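Local coordinates for protein Lys-gingipain catalytic subunit (Porphyromonas gingivalis, PDB 6I9A) that cleaves proteins after lysine as a secreted, calcium-binding cysteine endopeptidase of the C25 family, and may act as a virulence factor in periodontal disease, at residues 77-82 with 115-120; 16-21 with 81-86. One frame throughout, in Å; residues are numbered along the deposited sequence.

Interaction 1: 77-82 with 115-120. With CA (calcium ion), chain G.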
# COMPACT_ATOMS: atom_id res chain seq x y z
N PRO A 77 11.17 12.59 -3.19
CA PRO A 77 10.66 11.20 -3.16
C PRO A 77 9.16 11.22 -2.88
O PRO A 77 8.68 12.00 -2.06
CB PRO A 77 11.44 10.56 -2.01
CG PRO A 77 12.63 11.50 -1.72
CD PRO A 77 12.14 12.85 -2.11
N VAL A 78 8.42 10.31 -3.56
CA VAL A 78 7.01 10.04 -3.30
C VAL A 78 6.91 8.95 -2.20
O VAL A 78 6.12 9.09 -1.28
CB VAL A 78 6.35 9.57 -4.63
CG1 VAL A 78 4.91 9.10 -4.35
CG2 VAL A 78 6.38 10.73 -5.67
N PHE A 79 7.65 7.87 -2.40
CA PHE A 79 7.67 6.75 -1.49
C PHE A 79 8.96 6.64 -0.74
O PHE A 79 10.05 6.93 -1.27
CB PHE A 79 7.52 5.41 -2.25
CG PHE A 79 6.17 5.22 -2.89
CD1 PHE A 79 5.06 4.82 -2.14
CD2 PHE A 79 5.99 5.45 -4.27
CE1 PHE A 79 3.81 4.65 -2.76
CE2 PHE A 79 4.75 5.27 -4.87
CZ PHE A 79 3.67 4.93 -4.10
N LEU A 80 8.85 6.13 0.48
CA LEU A 80 9.95 5.70 1.33
C LEU A 80 9.74 4.23 1.65
O LEU A 80 8.81 3.89 2.35
CB LEU A 80 10.03 6.57 2.61
CG LEU A 80 11.02 6.08 3.66
CD1 LEU A 80 12.48 6.15 3.14
CD2 LEU A 80 10.88 6.91 4.94
N ALA A 81 10.65 3.37 1.15
CA ALA A 81 10.60 1.94 1.40
C ALA A 81 11.66 1.57 2.42
O ALA A 81 12.85 1.77 2.19
CB ALA A 81 10.85 1.17 0.11
N LEU A 82 11.25 1.08 3.58
CA LEU A 82 12.14 0.61 4.64
C LEU A 82 12.19 -0.89 4.52
O LEU A 82 11.15 -1.55 4.52
CB LEU A 82 11.60 1.04 6.03
CG LEU A 82 11.32 2.52 6.18
CD1 LEU A 82 10.68 2.78 7.56
CD2 LEU A 82 12.64 3.33 6.04
N GLU A 115 5.74 13.39 4.81
CA GLU A 115 6.14 13.96 3.50
C GLU A 115 6.19 12.92 2.41
O GLU A 115 6.23 13.31 1.24
CB GLU A 115 7.53 14.63 3.64
CG GLU A 115 7.42 16.12 3.99
CD GLU A 115 6.59 16.39 5.22
OE1 GLU A 115 5.42 16.82 5.05
OE2 GLU A 115 7.07 16.17 6.36
N MET A 116 6.26 11.62 2.78
CA MET A 116 6.41 10.52 1.86
C MET A 116 5.48 9.39 2.27
O MET A 116 5.31 9.18 3.48
CB MET A 116 7.85 9.99 1.88
CG MET A 116 8.88 10.99 1.33
SD MET A 116 10.59 10.58 1.77
CE MET A 116 10.60 11.12 3.51
N TYR A 117 5.01 8.60 1.32
CA TYR A 117 4.29 7.37 1.62
C TYR A 117 5.28 6.32 2.04
O TYR A 117 6.14 5.92 1.24
CB TYR A 117 3.56 6.88 0.38
CG TYR A 117 2.24 7.54 0.04
CD1 TYR A 117 1.43 8.10 1.04
CD2 TYR A 117 1.72 7.48 -1.25
CE1 TYR A 117 0.17 8.60 0.74
CE2 TYR A 117 0.47 7.99 -1.56
CZ TYR A 117 -0.31 8.53 -0.55
OH TYR A 117 -1.56 9.04 -0.83
N THR A 118 5.22 5.89 3.30
CA THR A 118 6.19 5.00 3.89
C THR A 118 5.62 3.65 4.13
O THR A 118 4.50 3.50 4.66
CB THR A 118 6.67 5.65 5.21
OG1 THR A 118 7.24 6.93 4.87
CG2 THR A 118 7.71 4.84 5.93
N PHE A 119 6.41 2.62 3.84
CA PHE A 119 6.02 1.24 4.12
C PHE A 119 7.26 0.49 4.52
O PHE A 119 8.38 0.89 4.19
CB PHE A 119 5.30 0.59 2.94
CG PHE A 119 6.11 0.58 1.65
CD1 PHE A 119 6.96 -0.48 1.35
CD2 PHE A 119 5.95 1.60 0.69
CE1 PHE A 119 7.64 -0.52 0.15
CE2 PHE A 119 6.67 1.56 -0.49
CZ PHE A 119 7.49 0.49 -0.76
N ARG A 120 7.06 -0.64 5.19
CA ARG A 120 8.15 -1.45 5.69
C ARG A 120 8.02 -2.88 5.22
O ARG A 120 7.05 -3.57 5.54
CB ARG A 120 8.24 -1.38 7.23
CG ARG A 120 9.29 -2.30 7.84
CD ARG A 120 9.26 -2.27 9.36
NE ARG A 120 9.75 -1.01 9.91
CZ ARG A 120 10.92 -0.88 10.55
NH1 ARG A 120 11.82 -1.88 10.53
NH2 ARG A 120 11.21 0.24 11.17
CA CA G . 4.99 17.01 7.47
O HOH W 1 6.37 13.34 -1.42
O HOH W 2 3.14 18.15 6.48
O HOH W 3 6.31 16.33 9.39
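Strands 79-82 and 117-120 pair in parallel, Phe79 beside Tyr117 through Leu82 beside Arg120, at one margin of the four-stranded parallel sheet of the C25 peptidase domain, where 117-121 is the outermost strand. Four backbone hydrogen bonds join them: Tyr117 N to Val78 O, Leu80 N to Tyr117 O, Phe119 N to Leu80 O and Leu82 N to Phe119 O, the last 2.9 Å long and nearly straight (176°). Ahead of the strands a water donates to both Pro77 O and Glu115 O, bridging the two segments. On the face bearing Phe79, Ala81, Tyr117 and Phe119, chi1 of Phe119 (58°) puts CG above its own backbone, and the ring lies against Ala81 of the neighbouring strand. One ring face receives Ala81 CA in a CH-pi contact 4.2 Å from the centroid, Ala81 CB lies 3.5 Å from Phe119 CZ, and Phe79 CD1 meets the ring edge in plane. Phe79 CD1 also packs 3.6 Å from Tyr117 CB, their rings oblique at 42°. On the other face the Leu80 and Thr118 side chains run alongside each other in the same direction, Leu80 CD2 3.6 Å from Thr118 OG1, while OG1 donates a long bond to Met116 O from above its carbonyl plane. Met116 SD reaches Pro77 CB at 3.9 Å. Both Glu115 carboxylate oxygens bind a calcium ion, along with Asp109, Asp111, Phe113 O and two waters; OE2 also accepts from Val108 N. Glu115 and Arg120, at the pairing's two ends, probably have their charges balanced by calcium and by a salt bridge to Asp102.

Interaction 2: 16-21 with 81-86; sequences MLVVAG and ALVGDT. With CA (calcium ion), chain H.
Between 16-21 and 81-86 the backbone hydrogen bonds come first: Ala81 N to Leu17 O, Val19 N to Ala81 O, Val83 N to Val19 O and Gly21 N to Val83 O, each 2.9 Å. The last reaches past strand 16-20 to the loop at Gly21. Three CA-H...O contacts add to them, among them Val18 CA to Ala81 O at 3.4 Å. Apolar contacts follow on both faces. Ala20 CB meets Val83 CB at 3.6 Å, and Val83 CG2 reaches Val18 CG1 at 4.1 Å; Leu28 of helix 25-37 packs on Ala20 and Val83. On the opposite face Val19 CB packs 4.3 Å from Leu82 CD2, with helix 56-72 against Val19. Parallel strands with helices on both faces make this an alpha/beta sandwich, the N-terminal of the two such subdomains of the caspase-like gingipain catalytic domain. Beyond strand 81-83 the chain runs on through Gly84, whose backbone angles (phi 133°) call for glycine, to a metal site. Asp85 grips a calcium ion with OD1 and OD2, both at 2.5 Å; Phe254 O, Glu263 and three waters also bind it. Thr86 N donates to Asp85 OD1, and Arg267 to OD2; Thr86 OG1 is hydrogen-bonded to one of those waters.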
# COMPACT_ATOMS: atom_id res chain seq x y z
N MET A 16 11.22 6.93 -5.56
CA MET A 16 11.19 6.14 -4.33
C MET A 16 12.59 6.08 -3.72
O MET A 16 13.56 5.71 -4.40
CB MET A 16 10.68 4.71 -4.63
CG MET A 16 10.81 3.75 -3.46
SD MET A 16 10.29 2.06 -4.00
CE MET A 16 8.46 2.32 -3.78
N LEU A 17 12.67 6.45 -2.43
CA LEU A 17 13.88 6.33 -1.64
C LEU A 17 13.76 4.98 -0.93
O LEU A 17 12.73 4.71 -0.27
CB LEU A 17 13.94 7.50 -0.64
CG LEU A 17 15.06 7.42 0.38
CD1 LEU A 17 16.44 7.45 -0.31
CD2 LEU A 17 15.02 8.61 1.31
N VAL A 18 14.78 4.14 -1.05
CA VAL A 18 14.82 2.85 -0.39
C VAL A 18 15.92 2.85 0.63
O VAL A 18 17.08 3.17 0.29
CB VAL A 18 15.03 1.70 -1.41
CG1 VAL A 18 15.06 0.34 -0.71
CG2 VAL A 18 13.98 1.74 -2.52
N VAL A 19 15.62 2.53 1.88
CA VAL A 19 16.66 2.33 2.92
C VAL A 19 16.53 0.92 3.44
O VAL A 19 15.45 0.55 3.92
CB VAL A 19 16.50 3.37 4.06
CG1 VAL A 19 17.52 3.10 5.16
CG2 VAL A 19 16.60 4.81 3.51
N ALA A 20 17.57 0.12 3.23
CA ALA A 20 17.51 -1.29 3.49
C ALA A 20 18.63 -1.77 4.37
O ALA A 20 19.79 -1.33 4.24
CB ALA A 20 17.55 -2.04 2.17
N GLY A 21 18.36 -2.82 5.13
CA GLY A 21 19.44 -3.47 5.84
C GLY A 21 20.38 -4.06 4.81
O GLY A 21 19.98 -4.63 3.78
N ALA A 81 10.65 3.37 1.15
CA ALA A 81 10.60 1.94 1.40
C ALA A 81 11.66 1.57 2.42
O ALA A 81 12.85 1.77 2.19
CB ALA A 81 10.85 1.17 0.11
N LEU A 82 11.25 1.08 3.58
CA LEU A 82 12.14 0.61 4.64
C LEU A 82 12.19 -0.89 4.52
O LEU A 82 11.15 -1.55 4.52
CB LEU A 82 11.60 1.04 6.03
CG LEU A 82 11.32 2.52 6.18
CD1 LEU A 82 10.68 2.78 7.56
CD2 LEU A 82 12.64 3.33 6.04
N VAL A 83 13.39 -1.46 4.37
CA VAL A 83 13.54 -2.90 4.17
C VAL A 83 14.31 -3.49 5.34
O VAL A 83 15.50 -3.20 5.51
CB VAL A 83 14.22 -3.20 2.82
CG1 VAL A 83 14.32 -4.71 2.61
CG2 VAL A 83 13.45 -2.53 1.68
N GLY A 84 13.62 -4.29 6.13
CA GLY A 84 14.19 -4.89 7.33
C GLY A 84 13.27 -4.74 8.52
O GLY A 84 12.32 -3.95 8.52
N ASP A 85 13.57 -5.54 9.53
CA ASP A 85 12.88 -5.50 10.80
C ASP A 85 13.62 -4.49 11.73
O ASP A 85 14.53 -3.77 11.32
CB ASP A 85 12.76 -6.92 11.38
CG ASP A 85 11.64 -7.15 12.40
OD1 ASP A 85 11.11 -6.15 12.98
OD2 ASP A 85 11.27 -8.32 12.62
N THR A 86 13.19 -4.44 12.98
CA THR A 86 13.68 -3.44 13.96
C THR A 86 15.09 -3.69 14.41
O THR A 86 15.69 -2.79 14.98
CB THR A 86 12.71 -3.33 15.14
OG1 THR A 86 12.59 -4.59 15.77
CG2 THR A 86 11.32 -2.81 14.69
CA CA H . 9.44 -7.57 14.16
O HOH W 4 11.18 -7.06 15.78
O HOH W 5 8.03 -8.09 16.10
O HOH W 6 9.81 -9.86 14.60

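Interactions 1 and 2 lie in one parallel sheet, their centres about 9 Å apart, on opposite sides of strand 79-83, which they share through Ala81 and Leu82. Along the chain 16-21 comes first, then the shared strand, then 115-120; across the sheet the order is 40-46, 14-20, 79-83, 117-121. Beyond the shared residues, Phe79 O accepts a probable hydrogen bond from Leu17 N, and Arg120 NH1 probably donates to Gly84 O, next to the calcium ligand Asp85. Strand 79-83 is therefore hydrogen-bonded along both edges. Each calcium site takes a ligand from chain next to the sheet, Glu115 just before strand 117-121 and Asp85 just after strand 79-83, and others from elsewhere.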